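Local coordinates for fucolectin-related protein (Streptococcus pneumoniae, PDB 2J22) that probably binds fucose-containing glycans such as blood group antigens, as a calcium-containing carbohydrate-binding module of a pneumococcal virulence factor, at residues A[38-43]-A[139-144]; A[49-54]-A[134-139]. All coordinates share one frame; numbering follows the deposited sequence.

Both contacts fasten the long loop between strands 20-23 and 59-64 to the C-terminal part of the chain, in a module built of two antiparallel sheets and related to galactose-binding domains. Contact 2 is nested inside contact 1: the order is 38-43, 49-54, 134-139, 139-144. Their centres lie about 14 Å apart and they share Leu139, near the start of strand 139-146. They also touch through Val49, whose CG2 packs on Asn41 O, Gly42 CA and Ala140 CA. Contact 1 holds the loop through a calcium ion, contact 2 through a ladder of hydrogen bonds, so the same loop is tied down at two successive places.

Contact 1 of 2, residues A[38-43]-A[139-144]; sequences GNKNGD and LAEVEV. With CA (calcium ion), chain B.
The backbones of 38-43 and 139-144 run in roughly opposed directions, 142° apart, with Lys40 nearest Glu141 and Gly42 nearest Ala140, at the corner the chain turns at Ala140. Ala140 and Glu141 form a classic beta bulge opposite Tyr76, and a calcium ion joins this bulge to the loop. It takes Asn39 O at 2.4 Å from one side of the contact, Ala140 O at 2.2 Å and Glu141 OE1 at 2.6 Å from the other; Leu34 O, Asp37 OD1 and both Ser48 O and OG complete seven ligands. The Glu141 chain bends at chi2 (83°), which curls its carboxylate back to the ion. The second oxygen is used too: Gly38 N donates to Glu141 OE2 at 2.9 Å, on the syn side and somewhat out of the carboxylate plane. Lys40 CG crosses over Glu141 CB at an oblique angle, and Lys40 CD comes 3.5 Å from Glu143 OE2, the side chains of Lys40 and Glu143 crossing at about a right angle. Lys40 NZ stays beyond salt-bridge range of Glu143 OE2, and Glu143 OE1 bonds to Tyr145 OH. Ala140 CB sits against Gly42 CA at 3.7 Å. On the loop side, Asn39 OD1 closes an Asx turn onto Asn41 N. With OE1 on the metal and OE2 on a backbone N-H, the Glu141 carboxylate is fixed at both oxygens, and the ion probably offsets the repulsion among the oxygens packed around it.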
loop_
_atom_site.group_PDB
_atom_site.type_symbol
_atom_site.label_atom_id
_atom_site.label_comp_id
_atom_site.label_asym_id
_atom_site.label_seq_id
_atom_site.Cartn_x
_atom_site.Cartn_y
_atom_site.Cartn_z
ATOM N N GLY A 38 -7.601 2.321 9.390
ATOM C CA GLY A 38 -8.630 1.326 9.620
ATOM C C GLY A 38 -9.946 1.533 8.871
ATOM O O GLY A 38 -10.936 0.949 9.253
ATOM N N ASN A 39 -9.979 2.372 7.848
ATOM C CA ASN A 39 -11.228 2.674 7.145
ATOM C C ASN A 39 -10.975 2.319 5.706
ATOM O O ASN A 39 -10.119 2.903 5.050
ATOM C CB ASN A 39 -11.620 4.164 7.319
ATOM C CG ASN A 39 -12.929 4.586 6.566
ATOM O OD1 ASN A 39 -13.541 3.816 5.836
ATOM N ND2 ASN A 39 -13.314 5.852 6.744
ATOM N N LYS A 40 -11.688 1.315 5.224
ATOM C CA LYS A 40 -11.510 0.866 3.867
ATOM C C LYS A 40 -12.349 1.591 2.812
ATOM O O LYS A 40 -12.304 1.203 1.618
ATOM C CB LYS A 40 -11.874 -0.623 3.778
ATOM C CG LYS A 40 -10.806 -1.502 4.422
ATOM C CD LYS A 40 -11.378 -2.919 4.621
ATOM C CE LYS A 40 -12.056 -3.086 5.969
ATOM N NZ LYS A 40 -12.826 -4.371 5.992
ATOM N N ASN A 41 -13.121 2.610 3.213
ATOM C CA ASN A 41 -13.939 3.372 2.232
ATOM C C ASN A 41 -13.026 3.967 1.115
ATOM O O ASN A 41 -12.047 4.732 1.391
ATOM C CB ASN A 41 -14.740 4.488 2.977
ATOM C CG ASN A 41 -15.834 5.102 2.108
ATOM O OD1 ASN A 41 -15.708 5.158 0.887
ATOM N ND2 ASN A 41 -16.935 5.498 2.735
ATOM N N GLY A 42 -13.291 3.617 -0.135
ATOM C CA GLY A 42 -12.485 4.145 -1.230
ATOM C C GLY A 42 -13.046 5.380 -1.926
ATOM O O GLY A 42 -12.522 5.802 -2.939
ATOM N N ASP A 43 -14.119 5.966 -1.367
ATOM C CA ASP A 43 -14.696 7.170 -1.933
ATOM C C ASP A 43 -13.804 8.300 -1.522
ATOM O O ASP A 43 -13.720 8.550 -0.329
ATOM C CB ASP A 43 -16.090 7.432 -1.374
ATOM C CG ASP A 43 -16.620 8.760 -1.828
ATOM O OD1 ASP A 43 -16.742 8.915 -3.033
ATOM O OD2 ASP A 43 -16.834 9.744 -1.071
ATOM N N LEU A 139 -4.376 4.971 -2.492
ATOM C CA LEU A 139 -4.748 3.764 -1.760
ATOM C C LEU A 139 -5.814 4.074 -0.704
ATOM O O LEU A 139 -5.612 4.894 0.166
ATOM C CB LEU A 139 -3.462 3.181 -1.119
ATOM C CG LEU A 139 -2.200 2.947 -1.997
ATOM C CD1 LEU A 139 -0.910 2.641 -1.317
ATOM C CD2 LEU A 139 -2.501 1.615 -2.657
ATOM N N ALA A 140 -6.922 3.354 -0.688
ATOM C CA ALA A 140 -7.894 3.462 0.409
ATOM C C ALA A 140 -7.405 2.807 1.707
ATOM O O ALA A 140 -7.669 3.323 2.817
ATOM C CB ALA A 140 -9.246 2.805 0.011
ATOM N N GLU A 141 -6.758 1.638 1.586
ATOM C CA GLU A 141 -6.250 0.913 2.711
ATOM C C GLU A 141 -5.229 -0.169 2.278
ATOM O O GLU A 141 -5.354 -0.870 1.231
ATOM C CB GLU A 141 -7.417 0.334 3.579
ATOM C CG GLU A 141 -7.007 -0.161 4.953
ATOM C CD GLU A 141 -6.919 0.959 5.984
ATOM O OE1 GLU A 141 -7.090 2.125 5.629
ATOM O OE2 GLU A 141 -6.686 0.626 7.157
ATOM N N VAL A 142 -4.207 -0.297 3.094
ATOM C CA VAL A 142 -3.220 -1.396 2.936
ATOM C C VAL A 142 -3.218 -2.107 4.295
ATOM O O VAL A 142 -2.908 -1.527 5.292
ATOM C CB VAL A 142 -1.763 -0.856 2.600
ATOM C CG1 VAL A 142 -0.695 -1.986 2.601
ATOM C CG2 VAL A 142 -1.721 -0.040 1.283
ATOM N N GLU A 143 -3.628 -3.342 4.346
ATOM C CA GLU A 143 -3.648 -4.103 5.590
ATOM C C GLU A 143 -2.560 -5.191 5.580
ATOM O O GLU A 143 -2.384 -5.915 4.589
ATOM C CB GLU A 143 -5.043 -4.715 5.759
ATOM C CG GLU A 143 -6.162 -3.649 5.767
ATOM C CD GLU A 143 -7.541 -4.258 5.930
ATOM O OE1 GLU A 143 -7.669 -5.440 5.627
ATOM O OE2 GLU A 143 -8.462 -3.556 6.408
ATOM N N VAL A 144 -1.852 -5.296 6.696
ATOM C CA VAL A 144 -0.743 -6.256 6.857
ATOM C C VAL A 144 -1.010 -7.136 8.108
ATOM O O VAL A 144 -0.941 -6.672 9.250
ATOM C CB VAL A 144 0.632 -5.583 6.985
ATOM C CG1 VAL A 144 1.781 -6.637 7.095
ATOM C CG2 VAL A 144 0.907 -4.568 5.812
HETATM CA CA CA B . -8.229 4.256 4.731
#

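Contact 2 of 2, residues A[49-54]-A[134-139]; sequences VTHTKE and GIPLSL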
loop_
_atom_site.group_PDB
_atom_site.type_symbol
_atom_site.label_atom_id
_atom_site.label_comp_id
_atom_site.label_asym_id
_atom_site.label_seq_id
_atom_site.Cartn_x
_atom_site.Cartn_y
_atom_site.Cartn_z
ATOM N N VAL A 49 -8.527 7.999 1.686
ATOM C CA VAL A 49 -7.722 7.589 0.576
ATOM C C VAL A 49 -6.498 8.505 0.375
ATOM O O VAL A 49 -6.622 9.784 0.380
ATOM C CB VAL A 49 -8.628 7.476 -0.720
ATOM C CG1 VAL A 49 -7.861 6.898 -1.942
ATOM C CG2 VAL A 49 -9.822 6.667 -0.413
ATOM N N THR A 50 -5.314 7.852 0.231
ATOM C CA THR A 50 -4.050 8.559 -0.003
ATOM C C THR A 50 -4.073 9.138 -1.460
ATOM O O THR A 50 -4.896 8.738 -2.316
ATOM C CB THR A 50 -2.804 7.601 0.163
ATOM O OG1 THR A 50 -2.742 6.730 -0.964
ATOM C CG2 THR A 50 -2.877 6.635 1.452
ATOM N N HIS A 51 -3.148 10.034 -1.750
ATOM C CA HIS A 51 -3.008 10.694 -3.055
ATOM C C HIS A 51 -1.631 11.302 -3.185
ATOM O O HIS A 51 -1.255 12.164 -2.352
ATOM C CB HIS A 51 -4.087 11.782 -3.257
ATOM C CG HIS A 51 -4.464 11.997 -4.702
ATOM N ND1 HIS A 51 -3.540 12.144 -5.712
ATOM C CD2 HIS A 51 -5.677 12.077 -5.294
ATOM C CE1 HIS A 51 -4.165 12.332 -6.865
ATOM N NE2 HIS A 51 -5.468 12.281 -6.640
ATOM N N THR A 52 -0.830 10.806 -4.117
ATOM C CA THR A 52 0.426 11.481 -4.448
ATOM C C THR A 52 0.197 12.529 -5.518
ATOM O O THR A 52 -0.857 12.561 -6.183
ATOM C CB THR A 52 1.553 10.464 -4.863
ATOM O OG1 THR A 52 1.203 9.889 -6.128
ATOM C CG2 THR A 52 1.595 9.188 -3.893
ATOM N N LYS A 53 1.193 13.397 -5.708
ATOM C CA LYS A 53 1.337 14.124 -6.945
ATOM C C LYS A 53 1.626 13.211 -8.129
ATOM O O LYS A 53 1.774 12.004 -7.978
ATOM C CB LYS A 53 2.421 15.162 -6.822
ATOM C CG LYS A 53 1.979 16.306 -5.887
ATOM C CD LYS A 53 3.174 17.147 -5.481
ATOM C CE LYS A 53 2.813 18.571 -5.156
ATOM N NZ LYS A 53 1.973 18.661 -3.941
ATOM N N GLU A 54 1.835 13.825 -9.291
ATOM C CA GLU A 54 2.037 13.035 -10.498
ATOM C C GLU A 54 3.524 12.644 -10.632
ATOM O O GLU A 54 4.278 13.196 -11.445
ATOM C CB GLU A 54 1.573 13.814 -11.699
ATOM C CG GLU A 54 0.067 14.085 -11.739
ATOM C CD GLU A 54 -0.224 15.157 -12.774
ATOM O OE1 GLU A 54 0.055 16.355 -12.528
ATOM O OE2 GLU A 54 -0.634 14.792 -13.874
ATOM N N GLY A 134 4.221 9.349 -13.905
ATOM C CA GLY A 134 3.293 10.456 -14.148
ATOM C C GLY A 134 1.942 10.194 -13.541
ATOM O O GLY A 134 1.053 11.046 -13.649
ATOM N N ILE A 135 1.764 9.017 -12.944
ATOM C CA ILE A 135 0.451 8.607 -12.458
ATOM C C ILE A 135 0.479 8.749 -10.945
ATOM O O ILE A 135 1.444 8.347 -10.307
ATOM C CB ILE A 135 0.078 7.150 -12.878
ATOM C CG1 ILE A 135 0.346 6.866 -14.389
ATOM C CG2 ILE A 135 -1.342 6.796 -12.397
ATOM C CD1 ILE A 135 -0.604 7.574 -15.385
ATOM N N PRO A 136 -0.570 9.359 -10.388
ATOM C CA PRO A 136 -0.690 9.486 -8.948
ATOM C C PRO A 136 -1.044 8.136 -8.340
ATOM O O PRO A 136 -1.796 7.317 -8.938
ATOM C CB PRO A 136 -1.854 10.490 -8.750
ATOM C CG PRO A 136 -2.081 11.116 -10.096
ATOM C CD PRO A 136 -1.699 9.970 -11.080
ATOM N N LEU A 137 -0.456 7.876 -7.178
ATOM C CA LEU A 137 -0.831 6.646 -6.402
ATOM C C LEU A 137 -1.855 7.007 -5.336
ATOM O O LEU A 137 -1.649 7.932 -4.529
ATOM C CB LEU A 137 0.402 5.917 -5.866
ATOM C CG LEU A 137 0.169 4.737 -4.905
ATOM C CD1 LEU A 137 -0.423 3.558 -5.745
ATOM C CD2 LEU A 137 1.485 4.264 -4.359
ATOM N N SER A 138 -2.968 6.308 -5.347
ATOM C CA SER A 138 -4.006 6.488 -4.336
ATOM C C SER A 138 -4.423 5.104 -3.804
ATOM O O SER A 138 -4.794 4.196 -4.584
ATOM C CB SER A 138 -5.239 7.224 -4.894
ATOM O OG SER A 138 -5.022 8.614 -5.126
ATOM N N LEU A 139 -4.376 4.971 -2.492
ATOM C CA LEU A 139 -4.748 3.764 -1.760
ATOM C C LEU A 139 -5.814 4.074 -0.704
ATOM O O LEU A 139 -5.612 4.894 0.166
ATOM C CB LEU A 139 -3.462 3.181 -1.119
ATOM C CG LEU A 139 -2.200 2.947 -1.997
ATOM C CD1 LEU A 139 -0.910 2.641 -1.317
ATOM C CD2 LEU A 139 -2.501 1.615 -2.657
HETATM O O HOH W 1 -0.293 7.033 -1.930
#
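Two extended loop segments pair here in antiparallel fashion, Val49 to Glu54 against Gly134 to Leu139, running in almost exactly opposite directions. The pairing resembles a strand ladder in which two threonine hydroxyls have replaced main-chain carbonyls. Thr50 N donates to Leu139 O at 3.0 Å, but the return bond, from Leu139 N, ends on Thr50 OG1 at 2.8 Å. The pattern repeats at Thr52 and Leu137: Thr52 N reaches Leu137 O, and Leu137 N gives a nearly straight bond (168°) to Thr52 OG1, again 2.8 Å long. Both hydroxyls can do this because they lie between the backbone N and the carbonyl carbon (chi1 73° and 69°). Each also donates: Thr52 OG1 to a lone pair of Lys53 O, in the carbonyl plane, and Thr50 OG1 to a water that in turn donates to Leu137 O. In the fold this ladder borders the core of the sandwich, with Leu137 and Leu139 resting on Trp60 of strand 59-64. The carbonyls displaced from the ladder find side-chain donors instead. Ser138 OG donates a hydrogen bond to Thr50 O at 2.8 Å, and His51 ND1 bonds to Thr52 O in the plane of its own ring, which fixes the rotation of the imidazole. Ser138 OG also lies 3.4 Å above one face of that ring, offset toward the rim. Pro136 runs alongside His51, its CB 3.5 Å from His51 CE1, while the ring of Tyr28 meets the imidazole edge-to-face. At the far end Glu54 CB rests on Gly134 O, and Glu54 CG lies beside Pro136 CG.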